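Local atomic coordinates of C-domain type II peptide synthetase (Streptomyces globisporus, PDB entry 4ZNM), a protein that is a type II peptide synthetase condensation domain, with the kind of fold found in the CoA-dependent acyltransferase clan. Residues Phe247-Gly251 and Glu252-Ala256; Asn431-Lys434 and Asp435-Ala439; Ala440-Ala443 and Asp444-Val448; Asp447-Glu450 and Asn451-Arg455. One frame throughout, in Å; residues are numbered along the deposited sequence.

Contact 1: residues Phe247-Gly251 and Glu252-Ala256; sequences FAVRG and ELADA
The carbonyl oxygen of R250 takes the amide of A254 in a short, nearly straight hydrogen bond, N to O 2.6 Å and 170° at the hydrogen. One residue on, G251 O receives D255 N at 2.7 Å, and in both bonds the donor lies nearly on the line of the C=O. These two bonds close the first turn of helix 251-264, with R250 at its N-cap position. The D255 carboxylate sits beside this turn, its OD1 3.2 Å from G251 O; both atoms are acceptors, so the approach is probably slightly unfavourable. In the fold this is the corner where strand 242-249, at the edge of a five-stranded sheet, turns into the helix; V249 is still tied by its backbone to M422 on the neighbouring strand. The apolar side of the corner is made by V249 and L253. V249 carries CG1 anti to the backbone N (chi1 -175°), and this branch presses on L253 CG at 3.5 Å and on CD2 of the same leucine at 3.7 Å. A254 CB lies 4.3 Å from V249 CG1. The R250 chain bends at chi3 (-71°), and L253 CB lies over one face of its guanidinium, displaced toward the rim, 4.0 Å from NH2. E252 OE2, 4.5 Å from R250 NH1, is an opposite charge beyond salt-bridge range. The true partner of R250 is E450 on helix 435-454, which forms a salt bridge with NH2, although the arginine side chain is poorly ordered.

Contact 2: residues Asn431-Lys434 and Asp435-Ala439; sequences NRFK and DETMA
F433 and M438, a selenomethionine, make a Met-aromatic contact where the chain leaves strand 422-429 and its following loop to enter helix 435-454. The terminal methyl CE lies over one face of the ring, 3.6 Å from the centroid of F433 and 19° off its normal. It is shifted toward the rim, nearest CD1 and CE1, both 3.5 Å from M438 CE. The selenium stands over the same ring, SE to centroid 4.6 Å. A bend at chi2 (-75°) folds the M438 side chain back from the first helical turn to the phenylalanine that precedes it. T437 adds its CG2 methyl, 4.0 Å from F433 CD1, the two side chains crossing at about a right angle. Polar closure of the turn is looser: K434, at the N-cap position, accepts M438 N on its carbonyl oxygen in a weak bond of 3.4 Å. E436 OE1 comes back to within 3.7 Å of K434 CB. Stronger polar ties run outward, since D231 OD2 accepts both T437 OG1 and K434 N, while D435 OD1 pairs with the hydroxyl of Y428. Within the contact, then, the side-chain attraction is probably largely dispersion and CH-pi, between a polarisable side chain and a buried aromatic face, with a weak M438 N to K434 O bond beside it.

Contact 3: residues Ala440-Ala443 and Asp444-Val448; sequences AFLA and DYLDV
Four consecutive backbone hydrogen bonds link the residues of A440-A443 to those four places further on. D444 N reaches A440 O at 2.9 Å; Y445 N to F441 O and L446 N to L442 O follow at 3.0 Å each, and D447 N to A443 O closes the set at 3.2 Å. Every donor comes in tilted from the plane of its carbonyl, the last, also the longest, by 30°. The D444 side chain folds back along the helix, with CG beside its own backbone N (chi1 -69°). Its carboxylate therefore hangs over A440 O, with OD1 and OD2 both 3.3 Å away: three acceptors gathered together, a probably unfavourable grouping that may polarise the peptide. This is regular alpha-helix from the middle of helix 435-454, packed against the five-stranded sheet and helix 268-284 of the condensation domain. One flank carries the aromatic residues. F441 meets W412 edge-to-face and makes a cation-pi contact with R283, while Y445 also touches W412 and hydrogen-bonds through OH to M272 O on helix 268-284. On another flank L442 and L446 lie side by side, pointing the same way, their CD1 atoms 4.2 Å apart. The L446 branch also leans on backbone, CG to L442 O 3.6 Å. Across from L442 stands F247, on the edge strand 242-249. A443 and D447 are on exposed surface.

Contact 4: residues Asp447-Glu450 and Asn451-Arg455; sequences DVLE and NAVAR
D447 O accepts N451 N at 3.1 Å, and the asparagine's amide nitrogen also comes near, ND2 to D447 O 3.2 Å, but at an angle too poor for a bond. The same ND2 lies 3.3 Å from D447 OD2, with the carboxylate and amide planes almost perpendicular, 87° apart. Three further carbonyls are satisfied down the helix: V448 O by A452 N at 2.8 Å, L449 O by V453 N at 3.2 Å and E450 O by A454 N at 3.1 Å. R455 N still bonds back to N451 O, though R455 itself is the first residue to leave helical geometry; this is the C-terminal end of helix 435-454. The E450 side chain is extended, with CG anti to the backbone N (chi1 -174°), and OE1 finds its partner in a salt bridge with R250 NH2. V453 holds CG2 in the crowded position between its N and carbonyl carbon, where the methyl meets L449 O at 3.3 Å. The other branch, CG1, approaches L449 CD1 at 4.4 Å. Both residues are buried: L449 packs on A275 and V257, V453 on T271, L253 and A256.

Contacts 2, 3 and 4 follow one another along helix 435-454, from its entry loop to its last turn, while contact 1 starts the neighbouring helix 251-264. All four are partly buried. Contacts 1 and 2 both mark helix beginnings, yet the first is closed by short backbone bonds and the second leans on an aromatic face. Contact 3 is plain mid-helix, with its buried side given to aromatic residues; contact 4 has aliphatic packing and an exposed polar edge. Contact 1 meets both of these: F247 packs the edge strand on L442 and L446, while R250 and L253, at the start of helix 251-264, meet E450 by charge and apolar packing. Contact 2 does not touch contact 1.

Contact 1: residues Phe247-Gly251 and Glu252-Ala256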
ATOM      1  N   PHE A 247      -7.424   7.406   9.737  1.00 31.06           N
ATOM      2  CA  PHE A 247      -7.892   8.782   9.784  1.00 31.00           C
ATOM      3  C   PHE A 247      -8.472   9.173   8.437  1.00 31.64           C
ATOM      4  O   PHE A 247      -8.329   8.453   7.441  1.00 27.76           O
ATOM      5  CB  PHE A 247      -6.760   9.733  10.180  1.00 32.36           C
ATOM      6  CG  PHE A 247      -5.656   9.801   9.186  1.00 31.44           C
ATOM      7  CD1 PHE A 247      -4.611   8.910   9.247  1.00 28.41           C
ATOM      8  CD2 PHE A 247      -5.652  10.768   8.190  1.00 31.95           C
ATOM      9  CE1 PHE A 247      -3.564   8.965   8.332  1.00 31.97           C
ATOM     10  CE2 PHE A 247      -4.587  10.840   7.275  1.00 33.17           C
ATOM     11  CZ  PHE A 247      -3.556   9.930   7.349  1.00 31.25           C
ATOM     12  N   ALA A 248      -9.145  10.314   8.425  1.00 39.68           N
ATOM     13  CA  ALA A 248      -9.797  10.823   7.223  1.00 45.06           C
ATOM     14  C   ALA A 248      -9.602  12.315   7.184  1.00 45.21           C
ATOM     15  O   ALA A 248      -9.659  12.991   8.219  1.00 51.59           O
ATOM     16  CB  ALA A 248     -11.225  10.496   7.216  1.00 41.30           C
ATOM     17  N   VAL A 249      -9.334  12.836   6.001  1.00 34.51           N
ATOM     18  CA  VAL A 249      -9.210  14.261   5.894  1.00 42.90           C
ATOM     19  C   VAL A 249     -10.616  14.780   5.653  1.00 53.63           C
ATOM     20  O   VAL A 249     -11.216  14.540   4.603  1.00 38.98           O
ATOM     21  CB  VAL A 249      -8.213  14.662   4.832  1.00 38.94           C
ATOM     22  CG1 VAL A 249      -8.027  16.168   4.834  1.00 41.89           C
ATOM     23  CG2 VAL A 249      -6.906  14.015   5.131  1.00 36.00           C
ATOM     24  N   ARG A 250     -11.124  15.434   6.702  1.00 72.53           N
ATOM     25  CA  ARG A 250     -12.396  16.157   6.744  1.00 74.72           C
ATOM     26  C   ARG A 250     -12.720  16.950   5.473  1.00 69.57           C
ATOM     27  O   ARG A 250     -11.842  17.583   4.899  1.00 79.12           O
ATOM     28  CB  ARG A 250     -12.374  17.121   7.944  1.00 87.53           C
ATOM     29  CG  ARG A 250     -12.030  16.452   9.280  1.00 94.86           C
ATOM     30  CD  ARG A 250     -11.918  17.448  10.447  1.00 98.82           C
ATOM     31  NE  ARG A 250     -10.729  18.314  10.402  1.00 93.69           N
ATOM     32  CZ  ARG A 250     -10.711  19.586   9.993  1.00 86.17           C
ATOM     33  NH1 ARG A 250     -11.815  20.186   9.549  1.00 77.57           N
ATOM     34  NH2 ARG A 250      -9.567  20.268  10.014  1.00 94.54           N
ATOM     35  N   GLY A 251     -13.988  16.933   5.066  1.00 67.82           N
ATOM     36  CA  GLY A 251     -14.444  17.631   3.880  1.00 70.09           C
ATOM     37  C   GLY A 251     -13.881  19.033   3.725  1.00 55.79           C
ATOM     38  O   GLY A 251     -13.245  19.317   2.723  1.00 47.78           O
ATOM     39  N   GLU A 252     -14.099  19.898   4.711  1.00 48.44           N
ATOM     40  CA  GLU A 252     -13.524  21.252   4.713  1.00 54.76           C
ATOM     41  C   GLU A 252     -12.004  21.234   4.409  1.00 45.77           C
ATOM     42  O   GLU A 252     -11.534  21.886   3.474  1.00 45.26           O
ATOM     43  CB  GLU A 252     -13.801  21.929   6.072  1.00 71.20           C
ATOM     44  CG  GLU A 252     -13.627  23.459   6.108  1.00 84.02           C
ATOM     45  CD  GLU A 252     -14.420  24.137   7.238  1.00 96.11           C
ATOM     46  OE1 GLU A 252     -15.411  24.849   6.942  1.00101.74           O
ATOM     47  OE2 GLU A 252     -14.042  23.975   8.418  1.00 87.07           O
ATOM     48  N   LEU A 253     -11.236  20.498   5.199  1.00 37.54           N
ATOM     49  CA  LEU A 253      -9.791  20.407   4.971  1.00 44.20           C
ATOM     50  C   LEU A 253      -9.456  19.770   3.621  1.00 40.51           C
ATOM     51  O   LEU A 253      -8.544  20.225   2.928  1.00 37.06           O
ATOM     52  CB  LEU A 253      -9.123  19.603   6.083  1.00 46.58           C
ATOM     53  CG  LEU A 253      -7.600  19.456   6.011  1.00 43.70           C
ATOM     54  CD1 LEU A 253      -6.926  20.823   5.852  1.00 46.63           C
ATOM     55  CD2 LEU A 253      -7.125  18.755   7.256  1.00 40.13           C
ATOM     56  N   ALA A 254     -10.181  18.708   3.265  1.00 36.27           N
ATOM     57  CA  ALA A 254      -9.997  18.025   1.985  1.00 35.33           C
ATOM     58  C   ALA A 254     -10.181  19.034   0.837  1.00 33.74           C
ATOM     59  O   ALA A 254      -9.374  19.127  -0.073  1.00 36.49           O
ATOM     60  CB  ALA A 254     -10.993  16.873   1.840  1.00 34.06           C
ATOM     61  N   ASP A 255     -11.261  19.783   0.902  1.00 40.96           N
ATOM     62  CA  ASP A 255     -11.564  20.750  -0.141  1.00 41.74           C
ATOM     63  C   ASP A 255     -10.459  21.811  -0.229  1.00 41.73           C
ATOM     64  O   ASP A 255     -10.067  22.198  -1.331  1.00 39.88           O
ATOM     65  CB  ASP A 255     -12.930  21.383   0.108  1.00 49.63           C
ATOM     66  CG  ASP A 255     -14.081  20.438  -0.216  1.00 62.69           C
ATOM     67  OD1 ASP A 255     -13.841  19.222  -0.407  1.00 58.56           O
ATOM     68  OD2 ASP A 255     -15.233  20.913  -0.273  1.00 68.58           O
ATOM     69  N   ALA A 256      -9.928  22.247   0.916  1.00 40.00           N
ATOM     70  CA  ALA A 256      -8.848  23.235   0.919  1.00 45.69           C
ATOM     71  C   ALA A 256      -7.576  22.663   0.291  1.00 36.94           C
ATOM     72  O   ALA A 256      -6.853  23.363  -0.418  1.00 34.01           O
ATOM     73  CB  ALA A 256      -8.562  23.717   2.329  1.00 49.39           C
TER

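Contact 2: residues Asn431-Lys434 and Asp435-Ala439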
ATOM      1  N   ASN A 431       6.284  -3.343  18.698  1.00 25.29           N
ATOM      2  CA  ASN A 431       7.529  -3.634  19.412  1.00 29.39           C
ATOM      3  C   ASN A 431       8.504  -2.430  19.434  1.00 31.42           C
ATOM      4  O   ASN A 431       9.584  -2.517  20.006  1.00 27.59           O
ATOM      5  CB  ASN A 431       8.228  -4.843  18.795  1.00 22.56           C
ATOM      6  CG  ASN A 431       8.328  -4.748  17.298  1.00 27.04           C
ATOM      7  OD1 ASN A 431       7.330  -4.562  16.626  1.00 27.01           O
ATOM      8  ND2 ASN A 431       9.529  -4.890  16.767  1.00 29.41           N
ATOM      9  N   ARG A 432       8.118  -1.305  18.841  1.00 22.39           N
ATOM     10  CA  ARG A 432       9.008  -0.153  18.754  1.00 22.46           C
ATOM     11  C   ARG A 432       8.306   1.126  19.167  1.00 22.44           C
ATOM     12  O   ARG A 432       8.932   2.020  19.696  1.00 26.90           O
ATOM     13  CB  ARG A 432       9.540   0.001  17.323  1.00 21.80           C
ATOM     14  CG  ARG A 432      10.424  -1.163  16.832  1.00 25.12           C
ATOM     15  CD  ARG A 432      11.716  -1.381  17.665  1.00 23.90           C
ATOM     16  NE  ARG A 432      12.662  -0.281  17.595  1.00 24.20           N
ATOM     17  CZ  ARG A 432      13.558  -0.126  16.629  1.00 22.95           C
ATOM     18  NH1 ARG A 432      13.618  -0.993  15.630  1.00 27.90           N
ATOM     19  NH2 ARG A 432      14.384   0.920  16.657  1.00 30.85           N
ATOM     20  N   PHE A 433       7.004   1.227  18.905  1.00 21.89           N
ATOM     21  CA  PHE A 433       6.272   2.442  19.246  1.00 21.70           C
ATOM     22  C   PHE A 433       5.064   2.157  20.084  1.00 24.83           C
ATOM     23  O   PHE A 433       4.328   1.210  19.818  1.00 22.44           O
ATOM     24  CB  PHE A 433       5.817   3.188  17.981  1.00 23.19           C
ATOM     25  CG  PHE A 433       6.904   3.989  17.322  1.00 23.68           C
ATOM     26  CD1 PHE A 433       7.314   5.200  17.875  1.00 22.36           C
ATOM     27  CD2 PHE A 433       7.509   3.543  16.155  1.00 20.33           C
ATOM     28  CE1 PHE A 433       8.312   5.962  17.265  1.00 26.99           C
ATOM     29  CE2 PHE A 433       8.499   4.279  15.530  1.00 27.40           C
ATOM     30  CZ  PHE A 433       8.899   5.507  16.078  1.00 21.72           C
ATOM     31  N   LYS A 434       4.839   3.029  21.060  1.00 27.45           N
ATOM     32  CA  LYS A 434       3.578   3.100  21.780  1.00 32.06           C
ATOM     33  C   LYS A 434       2.493   3.803  20.973  1.00 30.37           C
ATOM     34  O   LYS A 434       2.781   4.718  20.177  1.00 29.09           O
ATOM     35  CB  LYS A 434       3.782   3.837  23.094  1.00 35.63           C
ATOM     36  CG  LYS A 434       4.617   3.067  24.093  1.00 44.34           C
ATOM     37  CD  LYS A 434       5.253   4.022  25.083  1.00 71.65           C
ATOM     38  CE  LYS A 434       5.397   3.397  26.459  1.00 94.07           C
ATOM     39  NZ  LYS A 434       6.634   3.869  27.136  1.00108.51           N
ATOM     40  N   ASP A 435       1.244   3.404  21.208  1.00 28.82           N
ATOM     41  CA  ASP A 435       0.097   3.945  20.452  1.00 29.17           C
ATOM     42  C   ASP A 435      -0.069   5.459  20.612  1.00 32.32           C
ATOM     43  O   ASP A 435      -0.426   6.160  19.664  1.00 29.47           O
ATOM     44  CB  ASP A 435      -1.199   3.264  20.890  1.00 30.07           C
ATOM     45  CG  ASP A 435      -1.189   1.767  20.627  1.00 35.55           C
ATOM     46  OD1 ASP A 435      -0.600   1.338  19.611  1.00 35.36           O
ATOM     47  OD2 ASP A 435      -1.770   1.015  21.445  1.00 41.25           O
ATOM     48  N   GLU A 436       0.200   5.941  21.820  1.00 28.35           N
ATOM     49  CA  GLU A 436       0.075   7.349  22.170  1.00 37.83           C
ATOM     50  C   GLU A 436       1.049   8.229  21.378  1.00 30.50           C
ATOM     51  O   GLU A 436       0.710   9.313  20.924  1.00 27.32           O
ATOM     52  CB  GLU A 436       0.322   7.522  23.668  1.00 46.95           C
ATOM     53  CG  GLU A 436      -0.737   6.854  24.550  1.00 68.07           C
ATOM     54  CD  GLU A 436      -0.648   5.308  24.606  1.00 67.78           C
ATOM     55  OE1 GLU A 436       0.411   4.722  24.236  1.00 47.53           O
ATOM     56  OE2 GLU A 436      -1.654   4.683  25.033  1.00 73.80           O
ATOM     57  N   THR A 437       2.272   7.758  21.233  1.00 28.26           N
ATOM     58  CA  THR A 437       3.277   8.457  20.452  1.00 31.60           C
ATOM     59  C   THR A 437       2.793   8.652  19.027  1.00 26.54           C
ATOM     60  O   THR A 437       2.932   9.725  18.455  1.00 28.41           O
ATOM     61  CB  THR A 437       4.594   7.671  20.419  1.00 31.10           C
ATOM     62  OG1 THR A 437       5.015   7.457  21.756  1.00 30.83           O
ATOM     63  CG2 THR A 437       5.675   8.404  19.639  1.00 28.35           C
HETATM   64  N   MSE A 438       2.244   7.595  18.449  1.00 23.05           N
HETATM   65  CA  MSE A 438       1.792   7.644  17.058  1.00 23.81           C
HETATM   66  C   MSE A 438       0.496   8.469  16.928  1.00 21.44           C
HETATM   67  O   MSE A 438       0.282   9.154  15.933  1.00 25.18           O
HETATM   68  CB  MSE A 438       1.605   6.235  16.534  1.00 29.85           C
HETATM   69  CG  MSE A 438       2.934   5.503  16.401  1.00 30.47           C
HETATM   70 SE   MSE A 438       3.929   6.162  14.813  0.75 36.03          SE
HETATM   71  CE  MSE A 438       5.337   7.096  15.755  1.00 35.64           C
ATOM     72  N   ALA A 439      -0.354   8.399  17.948  1.00 24.01           N
ATOM     73  CA  ALA A 439      -1.554   9.216  18.007  1.00 25.08           C
ATOM     74  C   ALA A 439      -1.205  10.707  17.982  1.00 31.29           C
ATOM     75  O   ALA A 439      -1.861  11.498  17.280  1.00 31.08           O
ATOM     76  CB  ALA A 439      -2.355   8.875  19.265  1.00 29.31           C
TER

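Contact 3: residues Ala440-Ala443 and Asp444-Val448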
ATOM      1  N   ALA A 440      -0.177  11.090  18.737  1.00 33.62           N
ATOM      2  CA  ALA A 440       0.276  12.488  18.775  1.00 27.39           C
ATOM      3  C   ALA A 440       0.920  12.879  17.449  1.00 28.62           C
ATOM      4  O   ALA A 440       0.731  13.977  16.948  1.00 31.12           O
ATOM      5  CB  ALA A 440       1.264  12.718  19.941  1.00 31.81           C
ATOM      6  N   PHE A 441       1.659  11.951  16.865  1.00 30.64           N
ATOM      7  CA  PHE A 441       2.329  12.178  15.596  1.00 22.37           C
ATOM      8  C   PHE A 441       1.275  12.492  14.521  1.00 25.83           C
ATOM      9  O   PHE A 441       1.407  13.441  13.782  1.00 23.79           O
ATOM     10  CB  PHE A 441       3.139  10.933  15.266  1.00 25.07           C
ATOM     11  CG  PHE A 441       4.125  11.074  14.148  1.00 30.34           C
ATOM     12  CD1 PHE A 441       4.762  12.266  13.873  1.00 30.14           C
ATOM     13  CD2 PHE A 441       4.455   9.954  13.394  1.00 30.27           C
ATOM     14  CE1 PHE A 441       5.706  12.341  12.841  1.00 28.79           C
ATOM     15  CE2 PHE A 441       5.392  10.020  12.370  1.00 31.05           C
ATOM     16  CZ  PHE A 441       6.009  11.218  12.081  1.00 25.88           C
ATOM     17  N   LEU A 442       0.224  11.672  14.458  1.00 24.00           N
ATOM     18  CA  LEU A 442      -0.856  11.850  13.501  1.00 25.48           C
ATOM     19  C   LEU A 442      -1.589  13.167  13.723  1.00 27.16           C
ATOM     20  O   LEU A 442      -1.903  13.884  12.775  1.00 24.29           O
ATOM     21  CB  LEU A 442      -1.830  10.656  13.606  1.00 22.32           C
ATOM     22  CG  LEU A 442      -3.139  10.764  12.851  1.00 30.29           C
ATOM     23  CD1 LEU A 442      -2.865  10.981  11.385  1.00 30.68           C
ATOM     24  CD2 LEU A 442      -3.891   9.475  13.083  1.00 26.16           C
ATOM     25  N   ALA A 443      -1.855  13.497  14.981  1.00 29.89           N
ATOM     26  CA  ALA A 443      -2.580  14.730  15.267  1.00 33.24           C
ATOM     27  C   ALA A 443      -1.733  15.956  14.909  1.00 31.23           C
ATOM     28  O   ALA A 443      -2.271  16.959  14.450  1.00 30.38           O
ATOM     29  CB  ALA A 443      -3.001  14.775  16.711  1.00 31.47           C
ATOM     30  N   ASP A 444      -0.418  15.868  15.114  1.00 26.08           N
ATOM     31  CA  ASP A 444       0.511  16.933  14.719  1.00 26.55           C
ATOM     32  C   ASP A 444       0.526  17.122  13.203  1.00 29.51           C
ATOM     33  O   ASP A 444       0.604  18.248  12.692  1.00 27.93           O
ATOM     34  CB  ASP A 444       1.937  16.627  15.189  1.00 33.10           C
ATOM     35  CG  ASP A 444       2.104  16.697  16.706  1.00 41.84           C
ATOM     36  OD1 ASP A 444       1.227  17.238  17.416  1.00 44.05           O
ATOM     37  OD2 ASP A 444       3.138  16.191  17.190  1.00 47.70           O
ATOM     38  N   TYR A 445       0.502  16.012  12.482  1.00 23.04           N
ATOM     39  CA  TYR A 445       0.459  16.074  11.020  1.00 22.88           C
ATOM     40  C   TYR A 445      -0.825  16.764  10.532  1.00 23.60           C
ATOM     41  O   TYR A 445      -0.767  17.626   9.655  1.00 24.91           O
ATOM     42  CB  TYR A 445       0.567  14.676  10.367  1.00 24.06           C
ATOM     43  CG  TYR A 445       0.385  14.740   8.858  1.00 22.08           C
ATOM     44  CD1 TYR A 445       1.402  15.192   8.033  1.00 22.04           C
ATOM     45  CD2 TYR A 445      -0.813  14.406   8.272  1.00 22.27           C
ATOM     46  CE1 TYR A 445       1.249  15.300   6.659  1.00 22.20           C
ATOM     47  CE2 TYR A 445      -0.991  14.514   6.882  1.00 25.30           C
ATOM     48  CZ  TYR A 445       0.042  14.967   6.079  1.00 22.43           C
ATOM     49  OH  TYR A 445      -0.124  15.070   4.700  1.00 29.36           O
ATOM     50  N   LEU A 446      -1.978  16.404  11.079  1.00 26.93           N
ATOM     51  CA  LEU A 446      -3.224  16.981  10.574  1.00 29.22           C
ATOM     52  C   LEU A 446      -3.278  18.480  10.862  1.00 32.13           C
ATOM     53  O   LEU A 446      -3.827  19.271  10.067  1.00 28.93           O
ATOM     54  CB  LEU A 446      -4.452  16.266  11.169  1.00 27.38           C
ATOM     55  CG  LEU A 446      -4.590  14.840  10.643  1.00 26.14           C
ATOM     56  CD1 LEU A 446      -5.705  14.047  11.377  1.00 30.47           C
ATOM     57  CD2 LEU A 446      -4.841  14.832   9.136  1.00 31.87           C
ATOM     58  N   ASP A 447      -2.683  18.874  11.979  1.00 29.16           N
ATOM     59  CA  ASP A 447      -2.611  20.291  12.340  1.00 34.30           C
ATOM     60  C   ASP A 447      -1.642  21.047  11.404  1.00 34.18           C
ATOM     61  O   ASP A 447      -1.951  22.145  10.942  1.00 30.98           O
ATOM     62  CB  ASP A 447      -2.173  20.454  13.813  1.00 33.39           C
ATOM     63  CG  ASP A 447      -2.145  21.910  14.259  1.00 38.18           C
ATOM     64  OD1 ASP A 447      -3.240  22.481  14.456  1.00 38.34           O
ATOM     65  OD2 ASP A 447      -1.027  22.466  14.413  1.00 48.28           O
ATOM     66  N   VAL A 448      -0.476  20.465  11.122  1.00 25.85           N
ATOM     67  CA  VAL A 448       0.481  21.100  10.200  1.00 25.81           C
ATOM     68  C   VAL A 448      -0.198  21.314   8.843  1.00 26.18           C
ATOM     69  O   VAL A 448      -0.158  22.417   8.268  1.00 26.98           O
ATOM     70  CB  VAL A 448       1.758  20.258  10.054  1.00 24.86           C
ATOM     71  CG1 VAL A 448       2.537  20.635   8.798  1.00 37.92           C
ATOM     72  CG2 VAL A 448       2.634  20.433  11.271  1.00 34.69           C
TER

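Contact 4: residues Asp447-Glu450 and Asn451-Arg455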
ATOM      1  N   ASP A 447      -2.683  18.874  11.979  1.00 29.16           N
ATOM      2  CA  ASP A 447      -2.611  20.291  12.340  1.00 34.30           C
ATOM      3  C   ASP A 447      -1.642  21.047  11.404  1.00 34.18           C
ATOM      4  O   ASP A 447      -1.951  22.145  10.942  1.00 30.98           O
ATOM      5  CB  ASP A 447      -2.173  20.454  13.813  1.00 33.39           C
ATOM      6  CG  ASP A 447      -2.145  21.910  14.259  1.00 38.18           C
ATOM      7  OD1 ASP A 447      -3.240  22.481  14.456  1.00 38.34           O
ATOM      8  OD2 ASP A 447      -1.027  22.466  14.413  1.00 48.28           O
ATOM      9  N   VAL A 448      -0.476  20.465  11.122  1.00 25.85           N
ATOM     10  CA  VAL A 448       0.481  21.100  10.200  1.00 25.81           C
ATOM     11  C   VAL A 448      -0.198  21.314   8.843  1.00 26.18           C
ATOM     12  O   VAL A 448      -0.158  22.417   8.268  1.00 26.98           O
ATOM     13  CB  VAL A 448       1.758  20.258  10.054  1.00 24.86           C
ATOM     14  CG1 VAL A 448       2.537  20.635   8.798  1.00 37.92           C
ATOM     15  CG2 VAL A 448       2.634  20.433  11.271  1.00 34.69           C
ATOM     16  N   LEU A 449      -0.844  20.255   8.351  1.00 28.06           N
ATOM     17  CA  LEU A 449      -1.495  20.291   7.036  1.00 28.50           C
ATOM     18  C   LEU A 449      -2.572  21.367   6.994  1.00 27.36           C
ATOM     19  O   LEU A 449      -2.661  22.128   6.036  1.00 31.83           O
ATOM     20  CB  LEU A 449      -2.102  18.920   6.691  1.00 27.65           C
ATOM     21  CG  LEU A 449      -2.902  18.809   5.411  1.00 27.65           C
ATOM     22  CD1 LEU A 449      -2.011  19.093   4.218  1.00 25.98           C
ATOM     23  CD2 LEU A 449      -3.516  17.421   5.292  1.00 27.29           C
ATOM     24  N   GLU A 450      -3.392  21.455   8.031  1.00 27.73           N
ATOM     25  CA  GLU A 450      -4.461  22.457   8.038  1.00 33.88           C
ATOM     26  C   GLU A 450      -3.917  23.872   7.962  1.00 37.30           C
ATOM     27  O   GLU A 450      -4.415  24.726   7.204  1.00 31.84           O
ATOM     28  CB  GLU A 450      -5.310  22.315   9.287  1.00 38.34           C
ATOM     29  CG  GLU A 450      -6.529  23.221   9.310  1.00 51.26           C
ATOM     30  CD  GLU A 450      -7.431  22.934  10.497  1.00 74.66           C
ATOM     31  OE1 GLU A 450      -7.652  21.739  10.798  1.00 73.57           O
ATOM     32  OE2 GLU A 450      -7.909  23.898  11.135  1.00 89.37           O
ATOM     33  N   ASN A 451      -2.892  24.126   8.759  1.00 34.35           N
ATOM     34  CA  ASN A 451      -2.318  25.458   8.845  1.00 37.17           C
ATOM     35  C   ASN A 451      -1.549  25.819   7.579  1.00 33.98           C
ATOM     36  O   ASN A 451      -1.545  26.962   7.147  1.00 36.26           O
ATOM     37  CB  ASN A 451      -1.425  25.541  10.071  1.00 41.86           C
ATOM     38  CG  ASN A 451      -2.228  25.685  11.333  1.00 49.33           C
ATOM     39  OD1 ASN A 451      -3.226  26.409  11.354  1.00 54.16           O
ATOM     40  ND2 ASN A 451      -1.818  24.996  12.388  1.00 54.20           N
ATOM     41  N   ALA A 452      -0.947  24.823   6.961  1.00 30.31           N
ATOM     42  CA  ALA A 452      -0.187  25.057   5.743  1.00 29.34           C
ATOM     43  C   ALA A 452      -1.072  25.530   4.588  1.00 34.42           C
ATOM     44  O   ALA A 452      -0.717  26.488   3.913  1.00 35.43           O
ATOM     45  CB  ALA A 452       0.562  23.797   5.346  1.00 28.10           C
ATOM     46  N   VAL A 453      -2.207  24.865   4.352  1.00 30.43           N
ATOM     47  CA  VAL A 453      -3.038  25.198   3.195  1.00 51.29           C
ATOM     48  C   VAL A 453      -3.920  26.405   3.503  1.00 32.98           C
ATOM     49  O   VAL A 453      -4.333  27.112   2.595  1.00 34.77           O
ATOM     50  CB  VAL A 453      -3.904  24.009   2.738  1.00 48.63           C
ATOM     51  CG1 VAL A 453      -3.039  22.902   2.192  1.00 51.55           C
ATOM     52  CG2 VAL A 453      -4.772  23.538   3.861  1.00 42.74           C
ATOM     53  N   ALA A 454      -4.180  26.661   4.781  1.00 34.39           N
ATOM     54  CA  ALA A 454      -4.871  27.893   5.176  1.00 39.42           C
ATOM     55  C   ALA A 454      -3.992  29.133   4.966  1.00 38.34           C
ATOM     56  O   ALA A 454      -4.488  30.170   4.539  1.00 39.19           O
ATOM     57  CB  ALA A 454      -5.320  27.807   6.627  1.00 37.04           C
ATOM     58  N   ARG A 455      -2.695  29.043   5.270  1.00 38.31           N
ATOM     59  CA  ARG A 455      -1.814  30.197   5.088  1.00 41.65           C
ATOM     60  C   ARG A 455      -0.529  29.820   4.359  1.00 40.67           C
ATOM     61  O   ARG A 455       0.562  29.913   4.914  1.00 39.10           O
ATOM     62  CB  ARG A 455      -1.498  30.830   6.442  1.00 41.13           C
ATOM     63  CG  ARG A 455      -2.665  31.599   7.061  1.00 50.33           C
ATOM     64  CD  ARG A 455      -2.505  31.802   8.575  1.00 70.40           C
ATOM     65  NE  ARG A 455      -2.427  30.531   9.298  1.00 82.11           N
ATOM     66  CZ  ARG A 455      -3.478  29.793   9.652  1.00 84.90           C
ATOM     67  NH1 ARG A 455      -4.717  30.184   9.359  1.00 81.69           N
ATOM     68  NH2 ARG A 455      -3.292  28.649  10.303  1.00 84.68           N
TER